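Local structure of melanin biosynthesis protein TyrA, putative (Shewanella oneidensis, 2IIZ) at residues His182-Tyr186 and Phe268-Leu272; Leu222-Arg228 and Asn283-Leu287. The protein binds heme b and is probably a peroxidase of the dye-decolorizing (DyP-type) family. All blocks are in the same frame, centred on the assembly; numbering follows the deposited sequence.

Contact 1: residues His182-Tyr186 and Phe268-Leu272. With HEM (protoporphyrin IX containing Fe), chain C.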
ATOM      1  N   HIS A 182      10.586  -8.688 -18.106  1.00 30.76           N
ATOM      2  CA  HIS A 182      11.396  -9.230 -17.021  1.00 29.53           C
ATOM      3  C   HIS A 182      11.167  -8.379 -15.780  1.00 32.86           C
ATOM      4  O   HIS A 182      11.108  -7.144 -15.858  1.00 31.88           O
ATOM      5  CB  HIS A 182      12.873  -9.218 -17.371  1.00 28.45           C
ATOM      6  CG  HIS A 182      13.240 -10.143 -18.494  1.00 28.66           C
ATOM      7  ND1 HIS A 182      13.332  -9.723 -19.801  1.00 26.93           N
ATOM      8  CD2 HIS A 182      13.535 -11.465 -18.503  1.00 29.63           C
ATOM      9  CE1 HIS A 182      13.669 -10.746 -20.571  1.00 33.06           C
ATOM     10  NE2 HIS A 182      13.798 -11.816 -19.808  1.00 27.12           N
ATOM     11  N   VAL A 183      11.042  -9.046 -14.641  1.00 32.46           N
ATOM     12  CA  VAL A 183      10.703  -8.381 -13.405  1.00 34.96           C
ATOM     13  C   VAL A 183      11.738  -8.789 -12.349  1.00 35.63           C
ATOM     14  O   VAL A 183      12.015  -9.990 -12.157  1.00 36.80           O
ATOM     15  CB  VAL A 183       9.282  -8.776 -12.994  1.00 35.64           C
ATOM     16  CG1 VAL A 183       8.843  -8.050 -11.744  1.00 38.77           C
ATOM     17  CG2 VAL A 183       8.311  -8.509 -14.149  1.00 35.01           C
ATOM     18  N   GLN A 184      12.315  -7.788 -11.683  1.00 34.55           N
ATOM     19  CA  GLN A 184      13.214  -8.015 -10.557  1.00 34.64           C
ATOM     20  C   GLN A 184      12.709  -7.183  -9.400  1.00 34.14           C
ATOM     21  O   GLN A 184      12.607  -5.971  -9.521  1.00 33.86           O
ATOM     22  CB  GLN A 184      14.643  -7.574 -10.886  1.00 32.88           C
ATOM     23  CG  GLN A 184      15.341  -8.369 -11.980  1.00 39.27           C
ATOM     24  CD  GLN A 184      16.855  -8.150 -11.956  1.00 38.14           C
ATOM     25  OE1 GLN A 184      17.362  -7.179 -12.528  1.00 33.83           O
ATOM     26  NE2 GLN A 184      17.580  -9.049 -11.280  1.00 28.93           N
ATOM     27  N   LYS A 185      12.390  -7.829  -8.287  1.00 33.58           N
ATOM     28  CA  LYS A 185      12.052  -7.103  -7.069  1.00 32.91           C
ATOM     29  C   LYS A 185      13.353  -6.783  -6.340  1.00 34.39           C
ATOM     30  O   LYS A 185      13.969  -7.683  -5.753  1.00 32.54           O
ATOM     31  CB  LYS A 185      11.144  -7.927  -6.145  1.00 32.83           C
ATOM     32  CG  LYS A 185      10.636  -7.114  -4.924  1.00 32.88           C
ATOM     33  CD  LYS A 185       9.644  -7.885  -4.071  1.00 31.97           C
ATOM     34  CE  LYS A 185      10.333  -8.819  -3.089  1.00 37.43           C
ATOM     35  NZ  LYS A 185       9.359  -9.456  -2.150  1.00 37.56           N
ATOM     36  N   TYR A 186      13.753  -5.503  -6.393  1.00 34.69           N
ATOM     37  CA  TYR A 186      14.967  -5.004  -5.740  1.00 33.73           C
ATOM     38  C   TYR A 186      14.658  -4.427  -4.351  1.00 35.37           C
ATOM     39  O   TYR A 186      13.904  -3.454  -4.213  1.00 33.59           O
ATOM     40  CB  TYR A 186      15.660  -3.938  -6.596  1.00 31.49           C
ATOM     41  CG  TYR A 186      16.495  -4.457  -7.765  1.00 29.70           C
ATOM     42  CD1 TYR A 186      17.818  -4.785  -7.597  1.00 29.82           C
ATOM     43  CD2 TYR A 186      15.957  -4.601  -9.026  1.00 24.74           C
ATOM     44  CE1 TYR A 186      18.605  -5.257  -8.666  1.00 31.56           C
ATOM     45  CE2 TYR A 186      16.725  -5.076 -10.111  1.00 33.15           C
ATOM     46  CZ  TYR A 186      18.049  -5.399  -9.916  1.00 32.90           C
ATOM     47  OH  TYR A 186      18.822  -5.863 -10.961  1.00 37.47           O
ATOM     48  N   PHE A 268      17.683  -6.768 -22.092  1.00 36.11           N
ATOM     49  CA  PHE A 268      17.762  -6.806 -20.616  1.00 37.28           C
ATOM     50  C   PHE A 268      18.931  -7.688 -20.144  1.00 37.62           C
ATOM     51  O   PHE A 268      19.635  -7.331 -19.216  1.00 38.74           O
ATOM     52  CB  PHE A 268      16.453  -7.323 -20.032  1.00 38.85           C
ATOM     53  CG  PHE A 268      16.552  -7.795 -18.590  1.00 43.27           C
ATOM     54  CD1 PHE A 268      16.441  -6.901 -17.543  1.00 40.81           C
ATOM     55  CD2 PHE A 268      16.748  -9.140 -18.291  1.00 42.35           C
ATOM     56  CE1 PHE A 268      16.529  -7.338 -16.221  1.00 41.22           C
ATOM     57  CE2 PHE A 268      16.836  -9.574 -16.975  1.00 41.31           C
ATOM     58  CZ  PHE A 268      16.724  -8.671 -15.946  1.00 40.11           C
ATOM     59  N   GLU A 269      19.132  -8.834 -20.791  1.00 37.19           N
ATOM     60  CA  GLU A 269      20.155  -9.790 -20.343  1.00 37.70           C
ATOM     61  C   GLU A 269      21.559  -9.220 -20.473  1.00 37.04           C
ATOM     62  O   GLU A 269      22.340  -9.210 -19.512  1.00 39.40           O
ATOM     63  CB  GLU A 269      20.068 -11.112 -21.111  1.00 36.19           C
ATOM     64  CG  GLU A 269      20.894 -12.215 -20.466  1.00 35.29           C
ATOM     65  CD  GLU A 269      20.927 -13.511 -21.280  1.00 42.16           C
ATOM     66  OE1 GLU A 269      19.869 -13.938 -21.787  1.00 38.39           O
ATOM     67  OE2 GLU A 269      22.025 -14.103 -21.406  1.00 46.18           O
ATOM     68  N   LYS A 270      21.872  -8.746 -21.666  1.00 34.48           N
ATOM     69  CA  LYS A 270      23.128  -8.063 -21.893  1.00 34.65           C
ATOM     70  C   LYS A 270      23.377  -6.938 -20.867  1.00 33.96           C
ATOM     71  O   LYS A 270      24.494  -6.788 -20.371  1.00 32.23           O
ATOM     72  CB  LYS A 270      23.155  -7.530 -23.324  1.00 35.54           C
ATOM     73  CG  LYS A 270      23.356  -8.627 -24.378  1.00 37.64           C
ATOM     74  CD  LYS A 270      22.918  -8.173 -25.767  1.00 41.21           C
ATOM     75  CE  LYS A 270      23.685  -8.920 -26.890  1.00 43.58           C
ATOM     76  NZ  LYS A 270      23.892 -10.361 -26.568  1.00 42.58           N
HETATM   77  N   MSE A 271      22.342  -6.160 -20.548  1.00 31.75           N
HETATM   78  CA  MSE A 271      22.468  -5.099 -19.531  1.00 32.57           C
HETATM   79  C   MSE A 271      22.769  -5.687 -18.173  1.00 33.56           C
HETATM   80  O   MSE A 271      23.647  -5.207 -17.481  1.00 38.86           O
HETATM   81  CB  MSE A 271      21.199  -4.248 -19.431  1.00 30.27           C
HETATM   82  CG  MSE A 271      21.102  -3.199 -20.511  1.00 33.72           C
HETATM   83 SE   MSE A 271      19.294  -2.546 -20.771  0.70 31.66          SE
HETATM   84  CE  MSE A 271      19.599  -1.331 -22.123  1.00 33.68           C
ATOM     85  N   LEU A 272      22.037  -6.727 -17.796  1.00 32.22           N
ATOM     86  CA  LEU A 272      22.204  -7.340 -16.494  1.00 30.43           C
ATOM     87  C   LEU A 272      23.590  -7.979 -16.356  1.00 31.31           C
ATOM     88  O   LEU A 272      24.249  -7.856 -15.321  1.00 30.24           O
ATOM     89  CB  LEU A 272      21.129  -8.376 -16.290  1.00 28.74           C
ATOM     90  CG  LEU A 272      21.073  -9.006 -14.906  1.00 34.89           C
ATOM     91  CD1 LEU A 272      20.587  -7.990 -13.886  1.00 39.58           C
ATOM     92  CD2 LEU A 272      20.179 -10.282 -14.914  1.00 34.09           C
TER
HETATM   93  CHA HEM C 400      19.119   4.328 -15.960  1.00 32.19           C
HETATM   94  CHB HEM C 400      18.042   3.401 -11.358  1.00 28.51           C
HETATM   95  CHC HEM C 400      18.072  -1.303 -12.226  1.00 30.85           C
HETATM   96  CHD HEM C 400      18.591  -0.402 -16.908  1.00 30.50           C
HETATM   97  C1A HEM C 400      18.857   4.486 -14.625  1.00 37.29           C
HETATM   98  C2A HEM C 400      18.852   5.748 -13.917  1.00 29.86           C
HETATM   99  C3A HEM C 400      18.549   5.470 -12.636  1.00 30.40           C
HETATM  100  C4A HEM C 400      18.356   4.049 -12.516  1.00 28.44           C
HETATM  101  CMA HEM C 400      18.421   6.457 -11.464  1.00 30.12           C
HETATM  102  CAA HEM C 400      19.143   7.132 -14.548  1.00 33.95           C
HETATM  103  CBA HEM C 400      17.858   7.815 -15.057  1.00 34.73           C
HETATM  104  CGA HEM C 400      17.410   7.223 -16.375  1.00 34.44           C
HETATM  105  O1A HEM C 400      16.391   6.470 -16.406  1.00 25.83           O
HETATM  106  O2A HEM C 400      18.063   7.500 -17.418  1.00 35.77           O
HETATM  107  C1B HEM C 400      17.976   2.052 -11.200  1.00 21.14           C
HETATM  108  C2B HEM C 400      17.727   1.380  -9.943  1.00 25.79           C
HETATM  109  C3B HEM C 400      17.735   0.064 -10.188  1.00 28.26           C
HETATM  110  C4B HEM C 400      17.987  -0.110 -11.598  1.00 27.03           C
HETATM  111  CMB HEM C 400      17.502   2.129  -8.609  1.00 34.93           C
HETATM  112  CAB HEM C 400      17.526  -1.118  -9.229  1.00 30.78           C
HETATM  113  CBB HEM C 400      17.952  -1.063  -7.975  1.00 39.88           C
HETATM  114  C1C HEM C 400      18.240  -1.454 -13.566  1.00 28.02           C
HETATM  115  C2C HEM C 400      18.351  -2.727 -14.227  1.00 30.05           C
HETATM  116  C3C HEM C 400      18.496  -2.487 -15.533  1.00 30.86           C
HETATM  117  C4C HEM C 400      18.473  -1.049 -15.713  1.00 24.42           C
HETATM  118  CMC HEM C 400      18.303  -4.067 -13.475  1.00 32.43           C
HETATM  119  CAC HEM C 400      18.661  -3.495 -16.687  1.00 35.17           C
HETATM  120  CBC HEM C 400      18.708  -4.826 -16.533  1.00 37.61           C
HETATM  121  C1D HEM C 400      18.755   0.943 -17.094  1.00 31.64           C
HETATM  122  C2D HEM C 400      18.873   1.575 -18.381  1.00 32.26           C
HETATM  123  C3D HEM C 400      19.039   3.054 -18.087  1.00 36.95           C
HETATM  124  C4D HEM C 400      19.004   3.156 -16.651  1.00 36.39           C
HETATM  125  CMD HEM C 400      18.844   0.882 -19.760  1.00 36.77           C
HETATM  126  CAD HEM C 400      19.216   4.211 -19.083  1.00 36.72           C
HETATM  127  CBD HEM C 400      20.705   4.488 -19.209  1.00 36.79           C
HETATM  128  CGD HEM C 400      21.024   5.395 -20.375  1.00 39.04           C
HETATM  129  O1D HEM C 400      21.349   6.596 -20.122  1.00 41.41           O
HETATM  130  O2D HEM C 400      20.955   4.912 -21.535  1.00 26.96           O
HETATM  131  NA  HEM C 400      18.552   3.462 -13.746  1.00 23.70           N
HETATM  132  NB  HEM C 400      18.129   1.114 -12.199  1.00 29.20           N
HETATM  133  NC  HEM C 400      18.313  -0.437 -14.489  1.00 24.03           N
HETATM  134  ND  HEM C 400      18.835   1.899 -16.100  1.00 34.86           N
HETATM  135 FE   HEM C 400      18.655   1.509 -14.074  1.00 31.37          FE
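Aromatic stacking joins His182, at the start of the 182-186 segment, to Phe268, the first residue of the helix segment. The imidazole of His182 lies over one face of the Phe268 ring in an offset stack, ring centroids 4.6 Å apart and planes only 10° from parallel. The CB of His182 adds a CH-pi contact, sitting 3.9 Å from the Phe268 ring centroid and 7° off its normal, so the phenyl group meets both the methylene and the imidazole of the histidine.

Van der Waals contacts carry the packing further along the strand. Gln184 OE1 reaches the edge of the phenyl ring, 3.8 Å from Phe268 CZ, and also approaches Leu272 CD1 at 3.6 Å; Tyr186 OH is 4.0 Å from the same Leu272 CD1. Phe268 and Leu272 are one helical turn apart, which puts both on the flank turned to the strand.

No hydrogen bond crosses between the segments. The polar interaction to notice is within the strand, a short bond of 2.5 Å from Tyr186 OH to Gln184 OE1.

Heme contacts follow from this layout. Tyr186 OH comes within 3.1 Å of HEM CMC, Phe268 CD1 within 3.2 Å of HEM CBC, and the selenomethionine Met271 brings CE to 3.3 Å from HEM CMD. Together they meet the methyl and vinyl groups of pyrrole C and the methyl group of pyrrole D.

Strand 179-188 runs between 254-262 and 291-301, backbone-bonded to both, and helix 266-276 packs on this antiparallel sheet, consistent with the ferredoxin-like (dimeric alpha-beta barrel) fold of DyP-type peroxidases; Phe268 also touches Phe258 of strand 254-262.

Contact 2: residues Leu222-Arg228 and Asn283-Leu287. With HEM (protoporphyrin IX containing Fe), chain C.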
ATOM      1  N   LEU A 222      33.645   4.047 -14.800  1.00 32.75           N
ATOM      2  CA  LEU A 222      33.363   2.759 -15.438  1.00 32.47           C
ATOM      3  C   LEU A 222      32.491   1.840 -14.573  1.00 32.35           C
ATOM      4  O   LEU A 222      31.899   0.890 -15.079  1.00 30.12           O
ATOM      5  CB  LEU A 222      34.665   2.067 -15.851  1.00 31.17           C
ATOM      6  CG  LEU A 222      35.206   2.478 -17.234  1.00 34.35           C
ATOM      7  CD1 LEU A 222      35.320   3.999 -17.401  1.00 33.78           C
ATOM      8  CD2 LEU A 222      36.567   1.815 -17.501  1.00 27.57           C
ATOM      9  N   THR A 223      32.417   2.138 -13.274  1.00 34.08           N
ATOM     10  CA  THR A 223      31.559   1.409 -12.329  1.00 33.10           C
ATOM     11  C   THR A 223      30.201   2.037 -12.078  1.00 33.72           C
ATOM     12  O   THR A 223      29.497   1.629 -11.151  1.00 34.25           O
ATOM     13  CB  THR A 223      32.250   1.328 -10.956  1.00 33.76           C
ATOM     14  OG1 THR A 223      32.627   2.650 -10.544  1.00 32.90           O
ATOM     15  CG2 THR A 223      33.488   0.424 -11.018  1.00 31.54           C
ATOM     16  N   SER A 224      29.816   3.033 -12.873  1.00 34.33           N
ATOM     17  CA  SER A 224      28.552   3.743 -12.617  1.00 33.57           C
ATOM     18  C   SER A 224      27.389   3.067 -13.330  1.00 31.91           C
ATOM     19  O   SER A 224      27.572   2.538 -14.430  1.00 29.11           O
ATOM     20  CB  SER A 224      28.649   5.199 -13.069  1.00 35.23           C
ATOM     21  OG  SER A 224      28.897   5.266 -14.451  1.00 30.64           O
ATOM     22  N   HIS A 225      26.206   3.092 -12.710  1.00 29.35           N
ATOM     23  CA  HIS A 225      25.017   2.443 -13.277  1.00 31.41           C
ATOM     24  C   HIS A 225      24.780   2.743 -14.763  1.00 32.10           C
ATOM     25  O   HIS A 225      24.542   1.825 -15.537  1.00 35.14           O
ATOM     26  CB  HIS A 225      23.742   2.811 -12.493  1.00 32.29           C
ATOM     27  CG  HIS A 225      22.554   1.978 -12.852  1.00 32.40           C
ATOM     28  ND1 HIS A 225      22.634   0.622 -13.080  1.00 32.30           N
ATOM     29  CD2 HIS A 225      21.253   2.310 -13.018  1.00 43.44           C
ATOM     30  CE1 HIS A 225      21.434   0.155 -13.376  1.00 40.09           C
ATOM     31  NE2 HIS A 225      20.574   1.159 -13.343  1.00 40.25           N
ATOM     32  N   ILE A 226      24.848   4.017 -15.140  1.00 32.28           N
ATOM     33  CA  ILE A 226      24.517   4.499 -16.505  1.00 34.55           C
ATOM     34  C   ILE A 226      25.602   4.160 -17.541  1.00 36.20           C
ATOM     35  O   ILE A 226      25.328   4.095 -18.756  1.00 37.71           O
ATOM     36  CB  ILE A 226      24.331   6.062 -16.506  1.00 34.79           C
ATOM     37  CG1 ILE A 226      23.314   6.487 -15.470  1.00 34.16           C
ATOM     38  CG2 ILE A 226      23.862   6.590 -17.822  1.00 38.29           C
ATOM     39  CD1 ILE A 226      22.107   5.654 -15.448  1.00 39.81           C
ATOM     40  N   LYS A 227      26.825   3.965 -17.072  1.00 33.85           N
ATOM     41  CA  LYS A 227      27.917   3.591 -17.958  1.00 36.43           C
ATOM     42  C   LYS A 227      27.725   2.129 -18.303  1.00 37.14           C
ATOM     43  O   LYS A 227      27.958   1.711 -19.428  1.00 36.74           O
ATOM     44  CB  LYS A 227      29.273   3.816 -17.265  1.00 34.83           C
ATOM     45  CG  LYS A 227      30.511   3.536 -18.138  1.00 37.87           C
ATOM     46  CD  LYS A 227      30.484   4.321 -19.435  1.00 29.56           C
ATOM     47  CE  LYS A 227      31.860   4.390 -20.072  1.00 34.14           C
ATOM     48  NZ  LYS A 227      31.880   5.271 -21.287  1.00 34.10           N
ATOM     49  N   ARG A 228      27.277   1.368 -17.308  1.00 39.68           N
ATOM     50  CA  ARG A 228      27.188  -0.086 -17.388  1.00 39.46           C
ATOM     51  C   ARG A 228      26.003  -0.565 -18.212  1.00 37.41           C
ATOM     52  O   ARG A 228      26.077  -1.593 -18.878  1.00 38.86           O
ATOM     53  CB  ARG A 228      27.063  -0.660 -15.972  1.00 41.83           C
ATOM     54  CG  ARG A 228      28.308  -0.504 -15.090  1.00 40.13           C
ATOM     55  CD  ARG A 228      29.348  -1.546 -15.394  1.00 36.43           C
ATOM     56  NE  ARG A 228      30.205  -1.121 -16.511  1.00 40.65           N
ATOM     57  CZ  ARG A 228      30.347  -1.775 -17.652  1.00 31.90           C
ATOM     58  NH1 ARG A 228      29.705  -2.904 -17.877  1.00 42.73           N
ATOM     59  NH2 ARG A 228      31.137  -1.291 -18.580  1.00 43.13           N
ATOM     60  N   ASN A 283      35.114  -3.934 -14.045  1.00 35.87           N
ATOM     61  CA  ASN A 283      34.364  -2.765 -13.604  1.00 33.04           C
ATOM     62  C   ASN A 283      32.883  -3.094 -13.633  1.00 32.93           C
ATOM     63  O   ASN A 283      32.232  -3.011 -14.675  1.00 33.91           O
ATOM     64  CB  ASN A 283      34.658  -1.564 -14.492  1.00 31.06           C
ATOM     65  CG  ASN A 283      36.081  -1.109 -14.386  1.00 32.97           C
ATOM     66  OD1 ASN A 283      36.505  -0.630 -13.341  1.00 38.17           O
ATOM     67  ND2 ASN A 283      36.838  -1.256 -15.466  1.00 26.97           N
ATOM     68  N   HIS A 284      32.345  -3.474 -12.484  1.00 33.33           N
ATOM     69  CA  HIS A 284      30.927  -3.809 -12.385  1.00 31.74           C
ATOM     70  C   HIS A 284      30.141  -2.598 -11.897  1.00 32.94           C
ATOM     71  O   HIS A 284      30.705  -1.513 -11.732  1.00 33.67           O
ATOM     72  CB  HIS A 284      30.723  -5.045 -11.493  1.00 31.67           C
ATOM     73  CG  HIS A 284      31.070  -4.833 -10.050  1.00 27.08           C
ATOM     74  ND1 HIS A 284      32.255  -5.269  -9.499  1.00 18.43           N
ATOM     75  CD2 HIS A 284      30.384  -4.234  -9.042  1.00 33.54           C
ATOM     76  CE1 HIS A 284      32.283  -4.946  -8.217  1.00 26.46           C
ATOM     77  NE2 HIS A 284      31.161  -4.318  -7.914  1.00 26.47           N
ATOM     78  N   ASP A 285      28.843  -2.793 -11.670  1.00 32.88           N
ATOM     79  CA  ASP A 285      27.927  -1.730 -11.296  1.00 32.48           C
ATOM     80  C   ASP A 285      27.863  -1.600  -9.779  1.00 31.83           C
ATOM     81  O   ASP A 285      27.274  -2.428  -9.068  1.00 28.87           O
ATOM     82  CB  ASP A 285      26.536  -2.041 -11.866  1.00 35.45           C
ATOM     83  CG  ASP A 285      25.493  -0.987 -11.529  1.00 34.47           C
ATOM     84  OD1 ASP A 285      25.784  -0.064 -10.762  1.00 33.31           O
ATOM     85  OD2 ASP A 285      24.372  -1.089 -12.048  1.00 39.95           O
ATOM     86  N   HIS A 286      28.466  -0.541  -9.268  1.00 31.28           N
ATOM     87  CA  HIS A 286      28.523  -0.360  -7.818  1.00 29.14           C
ATOM     88  C   HIS A 286      27.192  -0.065  -7.149  1.00 27.32           C
ATOM     89  O   HIS A 286      27.129  -0.056  -5.929  1.00 22.35           O
ATOM     90  CB  HIS A 286      29.550   0.702  -7.466  1.00 31.42           C
ATOM     91  CG  HIS A 286      30.963   0.204  -7.553  1.00 29.75           C
ATOM     92  ND1 HIS A 286      32.000   0.795  -6.872  1.00 31.05           N
ATOM     93  CD2 HIS A 286      31.501  -0.832  -8.239  1.00 26.52           C
ATOM     94  CE1 HIS A 286      33.122   0.148  -7.139  1.00 36.37           C
ATOM     95  NE2 HIS A 286      32.847  -0.843  -7.967  1.00 35.56           N
ATOM     96  N   LEU A 287      26.140   0.169  -7.942  1.00 25.51           N
ATOM     97  CA  LEU A 287      24.794   0.379  -7.405  1.00 28.29           C
ATOM     98  C   LEU A 287      24.361  -0.912  -6.736  1.00 30.50           C
ATOM     99  O   LEU A 287      23.604  -0.901  -5.747  1.00 26.89           O
ATOM    100  CB  LEU A 287      23.802   0.765  -8.508  1.00 27.13           C
ATOM    101  CG  LEU A 287      22.341   1.027  -8.093  1.00 34.30           C
ATOM    102  CD1 LEU A 287      22.238   2.029  -6.960  1.00 32.10           C
ATOM    103  CD2 LEU A 287      21.495   1.516  -9.286  1.00 35.25           C
TER
HETATM  104  CHA HEM C 400      19.119   4.328 -15.960  1.00 32.19           C
HETATM  105  CHB HEM C 400      18.042   3.401 -11.358  1.00 28.51           C
HETATM  106  CHC HEM C 400      18.072  -1.303 -12.226  1.00 30.85           C
HETATM  107  CHD HEM C 400      18.591  -0.402 -16.908  1.00 30.50           C
HETATM  108  C1A HEM C 400      18.857   4.486 -14.625  1.00 37.29           C
HETATM  109  C2A HEM C 400      18.852   5.748 -13.917  1.00 29.86           C
HETATM  110  C3A HEM C 400      18.549   5.470 -12.636  1.00 30.40           C
HETATM  111  C4A HEM C 400      18.356   4.049 -12.516  1.00 28.44           C
HETATM  112  CMA HEM C 400      18.421   6.457 -11.464  1.00 30.12           C
HETATM  113  CAA HEM C 400      19.143   7.132 -14.548  1.00 33.95           C
HETATM  114  CBA HEM C 400      17.858   7.815 -15.057  1.00 34.73           C
HETATM  115  CGA HEM C 400      17.410   7.223 -16.375  1.00 34.44           C
HETATM  116  O1A HEM C 400      16.391   6.470 -16.406  1.00 25.83           O
HETATM  117  O2A HEM C 400      18.063   7.500 -17.418  1.00 35.77           O
HETATM  118  C1B HEM C 400      17.976   2.052 -11.200  1.00 21.14           C
HETATM  119  C2B HEM C 400      17.727   1.380  -9.943  1.00 25.79           C
HETATM  120  C3B HEM C 400      17.735   0.064 -10.188  1.00 28.26           C
HETATM  121  C4B HEM C 400      17.987  -0.110 -11.598  1.00 27.03           C
HETATM  122  CMB HEM C 400      17.502   2.129  -8.609  1.00 34.93           C
HETATM  123  CAB HEM C 400      17.526  -1.118  -9.229  1.00 30.78           C
HETATM  124  CBB HEM C 400      17.952  -1.063  -7.975  1.00 39.88           C
HETATM  125  C1C HEM C 400      18.240  -1.454 -13.566  1.00 28.02           C
HETATM  126  C2C HEM C 400      18.351  -2.727 -14.227  1.00 30.05           C
HETATM  127  C3C HEM C 400      18.496  -2.487 -15.533  1.00 30.86           C
HETATM  128  C4C HEM C 400      18.473  -1.049 -15.713  1.00 24.42           C
HETATM  129  CMC HEM C 400      18.303  -4.067 -13.475  1.00 32.43           C
HETATM  130  CAC HEM C 400      18.661  -3.495 -16.687  1.00 35.17           C
HETATM  131  CBC HEM C 400      18.708  -4.826 -16.533  1.00 37.61           C
HETATM  132  C1D HEM C 400      18.755   0.943 -17.094  1.00 31.64           C
HETATM  133  C2D HEM C 400      18.873   1.575 -18.381  1.00 32.26           C
HETATM  134  C3D HEM C 400      19.039   3.054 -18.087  1.00 36.95           C
HETATM  135  C4D HEM C 400      19.004   3.156 -16.651  1.00 36.39           C
HETATM  136  CMD HEM C 400      18.844   0.882 -19.760  1.00 36.77           C
HETATM  137  CAD HEM C 400      19.216   4.211 -19.083  1.00 36.72           C
HETATM  138  CBD HEM C 400      20.705   4.488 -19.209  1.00 36.79           C
HETATM  139  CGD HEM C 400      21.024   5.395 -20.375  1.00 39.04           C
HETATM  140  O1D HEM C 400      21.349   6.596 -20.122  1.00 41.41           O
HETATM  141  O2D HEM C 400      20.955   4.912 -21.535  1.00 26.96           O
HETATM  142  NA  HEM C 400      18.552   3.462 -13.746  1.00 23.70           N
HETATM  143  NB  HEM C 400      18.129   1.114 -12.199  1.00 29.20           N
HETATM  144  NC  HEM C 400      18.313  -0.437 -14.489  1.00 24.03           N
HETATM  145  ND  HEM C 400      18.835   1.899 -16.100  1.00 34.86           N
HETATM  146 FE   HEM C 400      18.655   1.509 -14.074  1.00 31.37          FE
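This is the proximal heme site of a DyP-type peroxidase: an axial histidine at the start of a short helix, held by an aspartate from a distant loop. Thr223, two residues before the helix, has the largest area buried here. Its carbonyl O accepts a nearly straight hydrogen bond from His286 N (3.1 Å, 172°), its CB lies over the face of the His286 ring, 3.7 Å from the centroid, and its CA makes a 3.1 Å CA-H...O contact with His284 O. The two backbones come close here, with Thr223 and Asp285 CA atoms 4.9 Å apart.

Asn283 packs at the outer end. Its ND2 lies 3.7 Å from Leu222 CD2 and is hydrogen-bonded to Asp279, while its carbonyl O sits over the Arg228 guanidinium and 3.3 Å from Arg228 CD. That arginine turns back on its own segment, where Arg228 NE donates to Leu222 O at 3.0 Å.

Asp285 works at the heme end, using both carboxylate oxygens. Asp285 OD1 accepts from Leu287 N at 2.9 Å, closing an Asx turn. The other oxygen, Asp285 OD2, accepts a hydrogen bond from His225 ND1, leaving the other ring nitrogen, NE2, to bind the iron, and such a bond is expected to make the imidazole a stronger electron donor to the iron. Leu287 covers one face of the same ring, its CD2 3.9 Å from the His225 centroid. The chain of contacts runs from Asp285 OD2 to His225 ND1 at 2.6 Å, and from His225 NE2 to HEM FE at 2.1 Å.

How the contacts relate
The two contacts lie 15 Å apart between centres and do not touch, their nearest atoms being about 5 Å apart, yet both reach the same heme. Along the chain their segments alternate: 182-186, 222-228, 268-272, 283-287. Contact 1 joins a strand of the large antiparallel sheet to helix 266-276, whereas contact 2 lies farther from the centre of the chain and pairs the loop and short helix carrying the axial ligand with the loop that leads from helix 266-276 to strand 291-301. That helix links them, since its Met275 touches His225 and Asp285. One C-terminal family region thus supplies both the iron ligand and part of the porphyrin's surroundings.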